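Local coordinates for protein probable porin (Pseudomonas aeruginosa, PDB 2Y0H) that probably forms a pore across the outer membrane, as an OprD-family porin built on an 18-stranded antiparallel beta-barrel, at residues M164-R169 / G241-R246; V285-A290 / S301-Y306; V360-R365 / N380-N385. All coordinates share one frame; numbering follows the deposited sequence.

Contact 1: residues M164-R169 / G241-R246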
loop_
_atom_site.group_PDB
_atom_site.type_symbol
_atom_site.label_atom_id
_atom_site.label_comp_id
_atom_site.label_asym_id
_atom_site.label_seq_id
_atom_site.Cartn_x
_atom_site.Cartn_y
_atom_site.Cartn_z
ATOM N N MET A 164 -3.901 0.463 -17.682
ATOM C CA MET A 164 -4.506 0.431 -16.361
ATOM C C MET A 164 -6.032 0.390 -16.392
ATOM O O MET A 164 -6.676 0.887 -17.321
ATOM C CB MET A 164 -4.010 1.630 -15.552
ATOM C CG MET A 164 -2.530 1.549 -15.251
ATOM S SD MET A 164 -1.822 3.134 -14.797
ATOM C CE MET A 164 -1.991 4.055 -16.338
ATOM N N TYR A 165 -6.608 -0.210 -15.363
ATOM C CA TYR A 165 -8.055 -0.332 -15.283
ATOM C C TYR A 165 -8.421 -0.508 -13.817
ATOM O O TYR A 165 -7.544 -0.726 -12.984
ATOM C CB TYR A 165 -8.558 -1.493 -16.163
ATOM C CG TYR A 165 -7.917 -2.847 -15.867
ATOM C CD1 TYR A 165 -6.690 -3.201 -16.426
ATOM C CD2 TYR A 165 -8.537 -3.756 -15.019
ATOM C CE1 TYR A 165 -6.110 -4.430 -16.162
ATOM C CE2 TYR A 165 -7.968 -4.981 -14.744
ATOM C CZ TYR A 165 -6.756 -5.314 -15.315
ATOM O OH TYR A 165 -6.193 -6.532 -15.029
ATOM N N ILE A 166 -9.700 -0.371 -13.489
ATOM C CA ILE A 166 -10.157 -0.617 -12.125
ATOM C C ILE A 166 -9.995 -2.095 -11.825
ATOM O O ILE A 166 -10.403 -2.937 -12.629
ATOM C CB ILE A 166 -11.637 -0.224 -11.925
ATOM C CG1 ILE A 166 -11.823 1.302 -12.059
ATOM C CG2 ILE A 166 -12.157 -0.773 -10.578
ATOM C CD1 ILE A 166 -13.275 1.747 -12.278
ATOM N N MET A 167 -9.396 -2.401 -10.673
ATOM C CA MET A 167 -9.218 -3.784 -10.225
ATOM C C MET A 167 -10.556 -4.519 -10.200
ATOM O O MET A 167 -11.491 -4.084 -9.521
ATOM C CB MET A 167 -8.621 -3.802 -8.818
ATOM C CG MET A 167 -8.314 -5.199 -8.265
ATOM S SD MET A 167 -6.829 -5.949 -8.978
ATOM C CE MET A 167 -7.448 -6.577 -10.545
ATOM N N GLY A 168 -10.648 -5.627 -10.935
ATOM C CA GLY A 168 -11.897 -6.374 -11.034
ATOM C C GLY A 168 -12.692 -6.148 -12.315
ATOM O O GLY A 168 -13.699 -6.817 -12.541
ATOM N N ARG A 169 -12.253 -5.226 -13.171
ATOM C CA ARG A 169 -12.999 -4.957 -14.410
ATOM C C ARG A 169 -12.263 -5.321 -15.725
ATOM O O ARG A 169 -11.195 -5.938 -15.707
ATOM C CB ARG A 169 -13.555 -3.512 -14.434
ATOM C CG ARG A 169 -13.547 -2.816 -13.073
ATOM C CD ARG A 169 -14.896 -2.243 -12.607
ATOM N NE ARG A 169 -15.411 -1.186 -13.459
ATOM C CZ ARG A 169 -16.355 -0.300 -13.118
ATOM N NH1 ARG A 169 -16.906 -0.296 -11.916
ATOM N NH2 ARG A 169 -16.751 0.606 -14.002
ATOM N N GLY A 241 -17.903 1.349 -17.863
ATOM C CA GLY A 241 -19.230 1.469 -17.282
ATOM C C GLY A 241 -19.275 2.460 -16.141
ATOM O O GLY A 241 -18.268 3.113 -15.843
ATOM N N PRO A 242 -20.441 2.570 -15.484
ATOM C CA PRO A 242 -20.634 3.485 -14.351
ATOM C C PRO A 242 -19.688 3.175 -13.191
ATOM O O PRO A 242 -19.296 2.020 -12.982
ATOM C CB PRO A 242 -22.085 3.218 -13.921
ATOM C CG PRO A 242 -22.731 2.596 -15.108
ATOM C CD PRO A 242 -21.650 1.781 -15.760
ATOM N N VAL A 243 -19.333 4.215 -12.446
ATOM C CA VAL A 243 -18.494 4.078 -11.269
ATOM C C VAL A 243 -19.176 4.868 -10.145
ATOM O O VAL A 243 -19.348 6.075 -10.264
ATOM C CB VAL A 243 -17.069 4.635 -11.529
ATOM C CG1 VAL A 243 -16.217 4.562 -10.257
ATOM C CG2 VAL A 243 -16.386 3.895 -12.688
ATOM N N ASP A 244 -19.591 4.187 -9.078
ATOM C CA ASP A 244 -20.366 4.833 -8.006
ATOM C C ASP A 244 -19.948 4.322 -6.631
ATOM O O ASP A 244 -20.411 3.283 -6.190
ATOM C CB ASP A 244 -21.875 4.611 -8.216
ATOM C CG ASP A 244 -22.727 5.141 -7.053
ATOM O OD1 ASP A 244 -22.427 6.223 -6.512
ATOM O OD2 ASP A 244 -23.706 4.469 -6.677
ATOM N N ASN A 245 -19.072 5.056 -5.962
ATOM C CA ASN A 245 -18.607 4.675 -4.632
ATOM C C ASN A 245 -18.156 5.874 -3.832
ATOM O O ASN A 245 -17.382 6.711 -4.301
ATOM C CB ASN A 245 -17.440 3.689 -4.710
ATOM C CG ASN A 245 -16.911 3.277 -3.330
ATOM O OD1 ASN A 245 -16.101 3.977 -2.714
ATOM N ND2 ASN A 245 -17.347 2.123 -2.864
ATOM N N ARG A 246 -18.660 5.958 -2.615
ATOM C CA ARG A 246 -18.064 6.836 -1.644
ATOM C C ARG A 246 -17.544 5.899 -0.580
ATOM O O ARG A 246 -18.157 4.861 -0.289
ATOM C CB ARG A 246 -19.074 7.868 -1.132
ATOM C CG ARG A 246 -19.720 8.647 -2.293
ATOM C CD ARG A 246 -20.488 9.877 -1.857
ATOM N NE ARG A 246 -21.488 9.597 -0.828
ATOM C CZ ARG A 246 -22.707 9.121 -1.070
ATOM N NH1 ARG A 246 -23.078 8.850 -2.316
ATOM N NH2 ARG A 246 -23.548 8.909 -0.062
#
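Ile166 and Arg169, the first and last residues of a type II beta turn in the loop between strands 143-154 and 178-186, reach Pro242 and Val243 at the approach to barrel strand 244-256, joining two loops at the rim of a porin barrel. The turn is closed by a backbone bond from Arg169 N to Ile166 O, and Gly168 occupies its third position, where a positive phi of 101° suits glycine.

The apolar part is small. Ile166 and Val243 meet tip to tip, CD1 of Ile166 lying 3.8 Å from CG2 of Val243, and Tyr204 of strand 204-216 packs against both.

The polar part belongs to Arg169. CD1 of Ile166 sits 3.7 Å above the guanidinium plane, over its centre, while the rim of that group is turned to carbonyl oxygen. NH2 is shared with Ser240 OG, and NH1 adds a weak bond to Pro242 O. Arginine, with several N-H groups in one plane, can serve all of these. The stronger bond across the contact runs 3.1 Å from Arg169 NH2 to Pro242 O, with the donor standing 51° out of the carbonyl plane.

Contact 2: residues V285-A290 / S301-Y306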
loop_
_atom_site.group_PDB
_atom_site.type_symbol
_atom_site.label_atom_id
_atom_site.label_comp_id
_atom_site.label_asym_id
_atom_site.label_seq_id
_atom_site.Cartn_x
_atom_site.Cartn_y
_atom_site.Cartn_z
ATOM N N VAL A 285 -6.948 2.336 2.867
ATOM C CA VAL A 285 -8.117 2.270 3.734
ATOM C C VAL A 285 -7.824 1.707 5.121
ATOM O O VAL A 285 -7.010 0.804 5.278
ATOM C CB VAL A 285 -9.255 1.439 3.099
ATOM C CG1 VAL A 285 -9.613 1.991 1.720
ATOM C CG2 VAL A 285 -8.882 -0.042 3.022
ATOM N N ALA A 286 -8.511 2.258 6.117
ATOM C CA ALA A 286 -8.390 1.832 7.512
ATOM C C ALA A 286 -8.453 0.321 7.731
ATOM O O ALA A 286 -7.602 -0.240 8.400
ATOM C CB ALA A 286 -9.450 2.526 8.359
ATOM N N ASN A 287 -9.459 -0.337 7.174
ATOM C CA ASN A 287 -9.687 -1.746 7.478
ATOM C C ASN A 287 -9.023 -2.735 6.513
ATOM O O ASN A 287 -9.427 -3.897 6.413
ATOM C CB ASN A 287 -11.185 -2.023 7.655
ATOM C CG ASN A 287 -11.726 -1.426 8.950
ATOM O OD1 ASN A 287 -10.970 -0.819 9.705
ATOM N ND2 ASN A 287 -13.032 -1.592 9.211
ATOM N N LEU A 288 -7.994 -2.268 5.817
ATOM C CA LEU A 288 -7.213 -3.134 4.953
ATOM C C LEU A 288 -6.610 -4.277 5.752
ATOM O O LEU A 288 -6.020 -4.053 6.796
ATOM C CB LEU A 288 -6.085 -2.337 4.288
ATOM C CG LEU A 288 -5.087 -3.229 3.545
ATOM C CD1 LEU A 288 -5.693 -3.632 2.223
ATOM C CD2 LEU A 288 -3.748 -2.532 3.344
ATOM N N MET A 289 -6.736 -5.500 5.250
ATOM C CA MET A 289 -6.190 -6.668 5.937
ATOM C C MET A 289 -5.228 -7.453 5.035
ATOM O O MET A 289 -5.074 -7.126 3.867
ATOM C CB MET A 289 -7.328 -7.570 6.430
ATOM C CG MET A 289 -8.181 -6.910 7.501
ATOM S SD MET A 289 -7.333 -6.924 9.099
ATOM C CE MET A 289 -7.707 -8.622 9.604
ATOM N N ALA A 290 -4.592 -8.487 5.577
ATOM C CA ALA A 290 -3.607 -9.248 4.812
ATOM C C ALA A 290 -4.220 -9.887 3.567
ATOM O O ALA A 290 -3.604 -9.918 2.513
ATOM C CB ALA A 290 -2.962 -10.300 5.686
ATOM N N SER A 301 -17.746 -2.247 7.900
ATOM C CA SER A 301 -16.830 -3.070 8.682
ATOM C C SER A 301 -16.207 -2.284 9.809
ATOM O O SER A 301 -16.074 -1.055 9.738
ATOM C CB SER A 301 -15.727 -3.669 7.795
ATOM O OG SER A 301 -14.999 -2.653 7.119
ATOM N N TRP A 302 -15.840 -3.006 10.858
ATOM C CA TRP A 302 -15.134 -2.419 11.975
ATOM C C TRP A 302 -13.912 -3.266 12.292
ATOM O O TRP A 302 -13.865 -4.458 11.975
ATOM C CB TRP A 302 -16.054 -2.285 13.197
ATOM C CG TRP A 302 -16.763 -3.556 13.602
ATOM C CD1 TRP A 302 -18.019 -3.961 13.218
ATOM C CD2 TRP A 302 -16.268 -4.575 14.475
ATOM N NE1 TRP A 302 -18.331 -5.169 13.802
ATOM C CE2 TRP A 302 -17.277 -5.569 14.578
ATOM C CE3 TRP A 302 -15.079 -4.744 15.190
ATOM C CZ2 TRP A 302 -17.124 -6.713 15.359
ATOM C CZ3 TRP A 302 -14.931 -5.886 15.968
ATOM C CH2 TRP A 302 -15.949 -6.857 16.044
ATOM N N GLN A 303 -12.928 -2.642 12.926
ATOM C CA GLN A 303 -11.667 -3.292 13.210
ATOM C C GLN A 303 -11.286 -3.101 14.674
ATOM O O GLN A 303 -11.545 -2.048 15.263
ATOM C CB GLN A 303 -10.556 -2.717 12.306
ATOM C CG GLN A 303 -9.162 -3.153 12.721
ATOM C CD GLN A 303 -8.020 -2.607 11.865
ATOM O OE1 GLN A 303 -6.860 -2.915 12.133
ATOM N NE2 GLN A 303 -8.337 -1.819 10.836
ATOM N N LEU A 304 -10.686 -4.135 15.252
ATOM C CA LEU A 304 -9.940 -4.016 16.501
ATOM C C LEU A 304 -8.506 -4.501 16.256
ATOM O O LEU A 304 -8.286 -5.544 15.630
ATOM C CB LEU A 304 -10.599 -4.830 17.620
ATOM C CG LEU A 304 -12.015 -4.391 18.021
ATOM C CD1 LEU A 304 -12.596 -5.336 19.068
ATOM C CD2 LEU A 304 -12.045 -2.956 18.520
ATOM N N ARG A 305 -7.536 -3.732 16.738
ATOM C CA ARG A 305 -6.130 -4.055 16.543
ATOM C C ARG A 305 -5.304 -3.803 17.806
ATOM O O ARG A 305 -5.474 -2.789 18.489
ATOM C CB ARG A 305 -5.562 -3.228 15.388
ATOM C CG ARG A 305 -4.057 -3.344 15.231
ATOM C CD ARG A 305 -3.547 -2.529 14.022
ATOM N NE ARG A 305 -2.089 -2.513 13.997
ATOM C CZ ARG A 305 -1.346 -2.318 12.907
ATOM N NH1 ARG A 305 -1.910 -2.109 11.709
ATOM N NH2 ARG A 305 -0.027 -2.340 13.024
ATOM N N TYR A 306 -4.388 -4.720 18.091
ATOM C CA TYR A 306 -3.487 -4.569 19.223
ATOM C C TYR A 306 -2.044 -4.732 18.781
ATOM O O TYR A 306 -1.727 -5.644 18.024
ATOM C CB TYR A 306 -3.810 -5.598 20.302
ATOM C CG TYR A 306 -2.805 -5.602 21.426
ATOM C CD1 TYR A 306 -2.723 -4.536 22.316
ATOM C CD2 TYR A 306 -1.920 -6.658 21.586
ATOM C CE1 TYR A 306 -1.796 -4.531 23.338
ATOM C CE2 TYR A 306 -0.999 -6.663 22.609
ATOM C CZ TYR A 306 -0.937 -5.599 23.478
ATOM O OH TYR A 306 -0.013 -5.604 24.488
#
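Gln303, on barrel strand 300-309, stretches across to Ala286 and Asn287 in the long loop that precedes this strand. Its CB already meets the loop, 3.2 Å from Asn287 OD1. CG is anti to the backbone N (chi1 169°), and beyond it the chain is fully extended, which carries the amide past the Asn287 side chain; the two side chains slide past each other in opposite directions. CD lies 4.1 Å from Asn287 OD1, and at the tip NE2 makes two hydrogen bonds. One goes to Asn287 OD1 at 3.0 Å and is fairly straight, 160° at the hydrogen; the other goes to the backbone carbonyl, Ala286 O, also 3.0 Å from NE2, and is more bent. Both acceptors lie in the plane of the Gln303 amide, where its two N-H groups point, one to each, though NE2 stands above the plane of each carbonyl it serves.

Asn287 passes the chain of bonds on. Its amide is turned 68° from that of Gln303, and ND2 donates to Ser301 OG over 3.1 Å. A small hydroxyl suits position 301, because it accepts this bond close to the strand.

Ala286 and Asn287 are the two central residues of a type I beta turn from Val285 to Leu288, closed by Leu288 N to Val285 O. The backbone of the turn is held from the neighbouring strands too: Ala286 N bonds to Asn249 OD1 and Asn287 N to Gln266 OE1.

The residues that carry the contact are buried, so the matched amides and hydroxyl satisfy polar groups that would otherwise be costly inside the protein. The chemistry implies a loop fixed to the barrel wall by directional, uncharged bonds, consistent with the inward-folded loops of OprD-family porins.

Contact 3: residues V360-R365 / N380-N385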
loop_
_atom_site.group_PDB
_atom_site.type_symbol
_atom_site.label_atom_id
_atom_site.label_comp_id
_atom_site.label_asym_id
_atom_site.label_seq_id
_atom_site.Cartn_x
_atom_site.Cartn_y
_atom_site.Cartn_z
ATOM N N VAL A 360 18.695 -8.448 9.543
ATOM C CA VAL A 360 17.751 -9.322 8.843
ATOM C C VAL A 360 16.403 -9.305 9.567
ATOM O O VAL A 360 16.348 -9.472 10.783
ATOM C CB VAL A 360 18.251 -10.778 8.764
ATOM C CG1 VAL A 360 17.132 -11.705 8.298
ATOM C CG2 VAL A 360 19.456 -10.873 7.845
ATOM N N ALA A 361 15.324 -9.102 8.821
ATOM C CA ALA A 361 13.992 -9.044 9.399
ATOM C C ALA A 361 13.190 -10.299 9.102
ATOM O O ALA A 361 13.130 -10.759 7.957
ATOM C CB ALA A 361 13.241 -7.801 8.871
ATOM N N LEU A 362 12.552 -10.844 10.131
ATOM C CA LEU A 362 11.708 -12.023 9.966
ATOM C C LEU A 362 10.271 -11.636 10.236
ATOM O O LEU A 362 10.002 -10.831 11.132
ATOM C CB LEU A 362 12.126 -13.148 10.934
ATOM C CG LEU A 362 13.629 -13.426 11.102
ATOM C CD1 LEU A 362 13.906 -14.480 12.184
ATOM C CD2 LEU A 362 14.244 -13.820 9.774
ATOM N N LYS A 363 9.345 -12.207 9.476
ATOM C CA LYS A 363 7.925 -12.005 9.757
ATOM C C LYS A 363 7.133 -13.298 9.620
ATOM O O LYS A 363 7.149 -13.937 8.572
ATOM C CB LYS A 363 7.319 -10.919 8.855
ATOM C CG LYS A 363 5.875 -10.556 9.235
ATOM C CD LYS A 363 5.211 -9.623 8.221
ATOM C CE LYS A 363 5.673 -8.197 8.364
ATOM N NZ LYS A 363 5.208 -7.598 9.648
ATOM N N TRP A 364 6.452 -13.688 10.690
ATOM C CA TRP A 364 5.480 -14.767 10.613
ATOM C C TRP A 364 4.086 -14.160 10.652
ATOM O O TRP A 364 3.772 -13.402 11.567
ATOM C CB TRP A 364 5.640 -15.759 11.768
ATOM C CG TRP A 364 4.477 -16.722 11.867
ATOM C CD1 TRP A 364 4.173 -17.732 10.995
ATOM C CD2 TRP A 364 3.456 -16.751 12.886
ATOM N NE1 TRP A 364 3.031 -18.387 11.407
ATOM C CE2 TRP A 364 2.573 -17.807 12.563
ATOM C CE3 TRP A 364 3.206 -15.990 14.036
ATOM C CZ2 TRP A 364 1.463 -18.125 13.352
ATOM C CZ3 TRP A 364 2.098 -16.302 14.818
ATOM C CH2 TRP A 364 1.240 -17.359 14.470
ATOM N N ARG A 365 3.266 -14.495 9.656
ATOM C CA ARG A 365 1.905 -13.981 9.558
ATOM C C ARG A 365 0.910 -15.129 9.547
ATOM O O ARG A 365 1.025 -16.044 8.729
ATOM C CB ARG A 365 1.707 -13.185 8.266
ATOM C CG ARG A 365 2.834 -12.241 7.881
ATOM C CD ARG A 365 2.352 -11.209 6.857
ATOM N NE ARG A 365 1.348 -10.310 7.426
ATOM C CZ ARG A 365 0.745 -9.333 6.758
ATOM N NH1 ARG A 365 1.025 -9.121 5.479
ATOM N NH2 ARG A 365 -0.147 -8.572 7.371
ATOM N N ASN A 380 -0.552 -19.343 6.391
ATOM C CA ASN A 380 0.603 -18.894 7.125
ATOM C C ASN A 380 1.655 -18.438 6.138
ATOM O O ASN A 380 1.849 -19.058 5.096
ATOM C CB ASN A 380 1.115 -20.007 8.034
ATOM C CG ASN A 380 0.144 -20.314 9.165
ATOM O OD1 ASN A 380 0.230 -19.734 10.249
ATOM N ND2 ASN A 380 -0.807 -21.200 8.903
ATOM N N ARG A 381 2.308 -17.328 6.443
ATOM C CA ARG A 381 3.401 -16.870 5.610
ATOM C C ARG A 381 4.621 -16.716 6.475
ATOM O O ARG A 381 4.513 -16.411 7.660
ATOM C CB ARG A 381 3.087 -15.520 4.977
ATOM C CG ARG A 381 1.783 -15.462 4.232
ATOM C CD ARG A 381 1.610 -14.114 3.546
ATOM N NE ARG A 381 0.316 -14.052 2.892
ATOM C CZ ARG A 381 -0.263 -12.935 2.481
ATOM N NH1 ARG A 381 0.345 -11.766 2.655
ATOM N NH2 ARG A 381 -1.456 -12.990 1.898
ATOM N N PHE A 382 5.785 -16.926 5.880
ATOM C CA PHE A 382 7.023 -16.573 6.539
ATOM C C PHE A 382 7.874 -15.823 5.540
ATOM O O PHE A 382 8.153 -16.320 4.439
ATOM C CB PHE A 382 7.748 -17.804 7.090
ATOM C CG PHE A 382 8.937 -17.461 7.930
ATOM C CD1 PHE A 382 8.770 -17.010 9.228
ATOM C CD2 PHE A 382 10.223 -17.576 7.421
ATOM C CE1 PHE A 382 9.865 -16.683 10.007
ATOM C CE2 PHE A 382 11.323 -17.261 8.197
ATOM C CZ PHE A 382 11.143 -16.809 9.488
ATOM N N ILE A 383 8.248 -14.606 5.914
ATOM C CA ILE A 383 8.949 -13.699 5.026
ATOM C C ILE A 383 10.244 -13.259 5.678
ATOM O O ILE A 383 10.249 -12.871 6.849
ATOM C CB ILE A 383 8.102 -12.447 4.726
ATOM C CG1 ILE A 383 6.762 -12.836 4.104
ATOM C CG2 ILE A 383 8.845 -11.483 3.824
ATOM C CD1 ILE A 383 5.600 -12.701 5.062
ATOM N N VAL A 384 11.337 -13.337 4.926
ATOM C CA VAL A 384 12.629 -12.839 5.383
ATOM C C VAL A 384 13.073 -11.698 4.483
ATOM O O VAL A 384 13.203 -11.866 3.268
ATOM C CB VAL A 384 13.705 -13.949 5.390
ATOM C CG1 VAL A 384 15.068 -13.392 5.828
ATOM C CG2 VAL A 384 13.281 -15.092 6.304
ATOM N N ASN A 385 13.299 -10.538 5.078
ATOM C CA ASN A 385 13.745 -9.378 4.328
ATOM C C ASN A 385 15.163 -9.003 4.706
ATOM O O ASN A 385 15.536 -9.060 5.879
ATOM C CB ASN A 385 12.829 -8.179 4.596
ATOM C CG ASN A 385 11.533 -8.252 3.821
ATOM O OD1 ASN A 385 11.519 -8.100 2.604
ATOM N ND2 ASN A 385 10.438 -8.474 4.523
HETATM O O HOH W 1 2.673 -10.342 3.305
#
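Trp364 and Asn380 set their flat groups side by side, the indole and amide planes only 13° apart. The oxygen of the amide comes to the edge of the indole, near its plane, where Trp364 NE1 gives a weak hydrogen bond to Asn380 OD1 at 3.3 Å. The ring of Phe382, whose CG is anti to the backbone N (chi1 -172°), swings across to the partner strand: CD1 approaches Lys363 O to 3.5 Å, obliquely to the ring, and CZ reaches CB of Leu362. On the other face of the sheet the guanidiniums of Arg365 and Arg381 point the same way with planes 89° apart. One water lies at the edge of both, in plane, accepting from Arg365 NH1 at 3.0 Å and from Arg381 NH1 at 2.8 Å.

This shared acceptor would ease the repulsion between the two NH1 atoms, as would the salt bridges of Arg365 to Asp347 and of Arg381 to Glu379. Long arginine chains suit the place, since they carry charge beyond the sheet while Arg365 CG and CD still pack on Ile383 CD1.

Among the aliphatic side chains, Leu362 CD2 lies 3.8 Å from Val384 CG2, the two running alongside each other, and Val360 CG1 touches Val384 CG1. Val360 also lies close to a bound detergent molecule.

Underneath, six backbone bonds tie Ala361, Lys363 and Arg365 to Asn385, Ile383 and Arg381, with strand axes 4.8 Å apart and running in nearly opposite directions. The result is the antiparallel beta hairpin of a porin wall: Leu362, Trp364, Phe382 and Val384 form an apolar face that suits the membrane, while Lys363, Arg365, Arg381 and Asn385, with Ala361 and Ile383 among them, make the other largely polar, consistent with the basic lining of OprD-family pores.

How the contacts relate
All three contacts belong to one closed antiparallel barrel and follow in series along the chain, contact 1 closing before contact 2 opens and contact 2 before contact 3. Contact 1, between loops at the rim, lies about 22 Å from contact 2 and 33 Å from contact 3, centre to centre; contact 3 is across the chain's centre from it. Contacts 2 and 3 have centres about 20 Å apart yet touch: Ala290 CB in the loop of contact 2 packs 3.7 Å from Arg365 NH2 of the hairpin 361-371/376-389. The loop held to strand 300-309 therefore reaches Arg365 and Arg381, three and four strands further round the wall, consistent with a narrowed, positively charged pore.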